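Side-chain contact in cytochrome cL (Hyphomicrobium denitrificans, PDB 2D0W), which probably accepts electrons from methanol dehydrogenase through its covalently bound heme during periplasmic methanol oxidation: residues Ile119-His124 with Lys150-Thr155. Residues are numbered along the deposited sequence; the frame is centred on the assembly and turned at random.
Sequences IAWIRH and KAWEAT. With ZN (zinc ion), chain F.
Trp-121, His-124 and Trp-152 form an aromatic cluster between helix 112-124 of the cytochrome c fold and the later helix 149-161. The two tryptophans make the tight part. They approach from opposite directions, and CH2 and CZ3 of Trp-121 lie over one face of the Trp-152 ring. CZ3 of Trp-121 is 3.4 Å from CZ2 of Trp-152. CH2 of Trp-121 sits 3.5 Å from CE2 of Trp-152. The ring planes meet at 50°, an oblique pairing. Each indole has CG anti to its own backbone N (chi1 180° in Trp-121, 179° in Trp-152), and the long side chains span the gap. The backbones stay well apart, with 10.7 Å between CA of His-124 and CA of Trp-152.

His-124 touches more loosely, its NE2 4.2 Å from CZ3 of Trp-152. Its ring is also held from elsewhere, because ND1 hydrogen-bonds to Glu-43. Phe-147 meets all three rings and extends the cluster. Glu-52, on helix 48-58, accepts a hydrogen bond from NE1 of Trp-152, which satisfies this buried polar atom.

The solvent side has a different character. Glu-153 is exposed and does not touch 119-124. It turns its carboxylate to a zinc ion, which also has a water ligand. OE1 of Glu-153 binds the zinc at 2.2 Å, while OE2 of Glu-153 stays 3.0 Å from it.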
loop_
_atom_site.group_PDB
_atom_site.type_symbol
_atom_site.label_atom_id
_atom_site.label_comp_id
_atom_site.label_asym_id
_atom_site.label_seq_id
_atom_site.Cartn_x
_atom_site.Cartn_y
_atom_site.Cartn_z
ATOM N N ILE A 119 1.584 1.514 -0.264
ATOM C CA ILE A 119 0.908 0.277 0.212
ATOM C C ILE A 119 1.268 0.058 1.723
ATOM O O ILE A 119 0.412 -0.279 2.536
ATOM C CB ILE A 119 1.317 -0.891 -0.674
ATOM C CG1 ILE A 119 0.619 -0.801 -2.035
ATOM C CG2 ILE A 119 1.036 -2.278 -0.004
ATOM C CD1 ILE A 119 1.171 -1.765 -3.149
ATOM N N ALA A 120 2.514 0.296 2.110
ATOM C CA ALA A 120 2.914 0.161 3.530
ATOM C C ALA A 120 2.085 1.075 4.392
ATOM O O ALA A 120 1.695 0.709 5.506
ATOM C CB ALA A 120 4.404 0.481 3.739
ATOM N N TRP A 121 1.803 2.277 3.888
ATOM C CA TRP A 121 0.945 3.245 4.650
ATOM C C TRP A 121 -0.460 2.707 4.775
ATOM O O TRP A 121 -1.041 2.790 5.845
ATOM C CB TRP A 121 0.859 4.641 3.996
ATOM C CG TRP A 121 -0.016 5.619 4.757
ATOM C CD1 TRP A 121 -1.173 6.235 4.317
ATOM C CD2 TRP A 121 0.192 6.075 6.084
ATOM N NE1 TRP A 121 -1.677 7.061 5.298
ATOM C CE2 TRP A 121 -0.856 6.976 6.396
ATOM C CE3 TRP A 121 1.171 5.818 7.053
ATOM C CZ2 TRP A 121 -0.958 7.611 7.653
ATOM C CZ3 TRP A 121 1.057 6.451 8.318
ATOM C CH2 TRP A 121 -0.002 7.333 8.585
ATOM N N ILE A 122 -1.043 2.246 3.646
ATOM C CA ILE A 122 -2.372 1.650 3.675
ATOM C C ILE A 122 -2.478 0.503 4.689
ATOM O O ILE A 122 -3.455 0.414 5.428
ATOM C CB ILE A 122 -2.862 1.204 2.242
ATOM C CG1 ILE A 122 -2.998 2.437 1.326
ATOM C CG2 ILE A 122 -4.164 0.360 2.352
ATOM C CD1 ILE A 122 -3.129 2.051 -0.181
ATOM N N ARG A 123 -1.479 -0.371 4.744
ATOM C CA ARG A 123 -1.477 -1.440 5.765
ATOM C C ARG A 123 -1.406 -0.853 7.166
ATOM O O ARG A 123 -2.059 -1.368 8.105
ATOM C CB ARG A 123 -0.328 -2.437 5.559
ATOM C CG ARG A 123 -0.327 -3.136 4.145
ATOM C CD ARG A 123 -1.703 -3.682 3.865
ATOM N NE ARG A 123 -1.633 -4.559 2.710
ATOM C CZ ARG A 123 -2.672 -5.043 2.046
ATOM N NH1 ARG A 123 -3.894 -4.730 2.387
ATOM N NH2 ARG A 123 -2.452 -5.842 1.014
ATOM N N HIS A 124 -0.598 0.193 7.325
ATOM C CA HIS A 124 -0.363 0.789 8.687
ATOM C C HIS A 124 -1.598 1.428 9.376
ATOM O O HIS A 124 -1.682 1.458 10.616
ATOM C CB HIS A 124 0.767 1.831 8.649
ATOM C CG HIS A 124 1.239 2.246 10.017
ATOM N ND1 HIS A 124 1.995 1.424 10.830
ATOM C CD2 HIS A 124 1.073 3.399 10.700
ATOM C CE1 HIS A 124 2.255 2.055 11.968
ATOM N NE2 HIS A 124 1.695 3.251 11.916
ATOM N N LYS A 150 -4.058 10.129 16.576
ATOM C CA LYS A 150 -3.629 10.993 17.680
ATOM C C LYS A 150 -2.186 10.752 18.078
ATOM O O LYS A 150 -1.386 11.706 18.103
ATOM C CB LYS A 150 -4.535 10.826 18.886
ATOM C CG LYS A 150 -5.975 11.291 18.648
ATOM C CD LYS A 150 -6.844 11.018 19.916
ATOM C CE LYS A 150 -6.913 9.495 20.238
ATOM N NZ LYS A 150 -8.013 9.183 21.209
ATOM N N ALA A 151 -1.847 9.486 18.317
ATOM C CA ALA A 151 -0.474 9.061 18.575
ATOM C C ALA A 151 0.466 9.330 17.417
ATOM O O ALA A 151 1.602 9.719 17.645
ATOM C CB ALA A 151 -0.413 7.561 18.927
ATOM N N TRP A 152 -0.018 9.100 16.193
ATOM C CA TRP A 152 0.721 9.363 14.973
ATOM C C TRP A 152 1.102 10.840 14.841
ATOM O O TRP A 152 2.233 11.169 14.461
ATOM C CB TRP A 152 -0.115 8.962 13.746
ATOM C CG TRP A 152 0.633 9.261 12.386
ATOM C CD1 TRP A 152 0.368 10.285 11.484
ATOM C CD2 TRP A 152 1.756 8.535 11.834
ATOM N NE1 TRP A 152 1.251 10.221 10.425
ATOM C CE2 TRP A 152 2.107 9.165 10.614
ATOM C CE3 TRP A 152 2.484 7.415 12.246
ATOM C CZ2 TRP A 152 3.160 8.702 9.807
ATOM C CZ3 TRP A 152 3.536 6.954 11.447
ATOM C CH2 TRP A 152 3.861 7.601 10.232
ATOM N N GLU A 153 0.126 11.710 15.079
ATOM C CA GLU A 153 0.331 13.161 15.014
ATOM C C GLU A 153 1.205 13.689 16.160
ATOM O O GLU A 153 1.888 14.687 15.986
ATOM C CB GLU A 153 -0.995 13.924 15.039
ATOM C CG GLU A 153 -2.050 13.605 13.927
ATOM C CD GLU A 153 -1.654 14.048 12.510
ATOM O OE1 GLU A 153 -2.574 14.165 11.640
ATOM O OE2 GLU A 153 -0.456 14.254 12.226
ATOM N N ALA A 154 1.146 13.038 17.322
ATOM C CA ALA A 154 1.914 13.461 18.500
ATOM C C ALA A 154 3.361 12.961 18.527
ATOM O O ALA A 154 4.271 13.696 18.918
ATOM C CB ALA A 154 1.194 13.034 19.768
ATOM N N THR A 155 3.577 11.706 18.159
ATOM C CA THR A 155 4.884 11.065 18.404
ATOM C C THR A 155 5.266 10.089 17.299
ATOM O O THR A 155 6.449 9.878 17.020
ATOM C CB THR A 155 4.917 10.308 19.772
ATOM O OG1 THR A 155 3.828 9.366 19.836
ATOM C CG2 THR A 155 4.791 11.270 20.930
HETATM ZN ZN ZN F . -1.809 14.378 9.539
HETATM O O HOH W 1 -3.650 13.623 7.984
#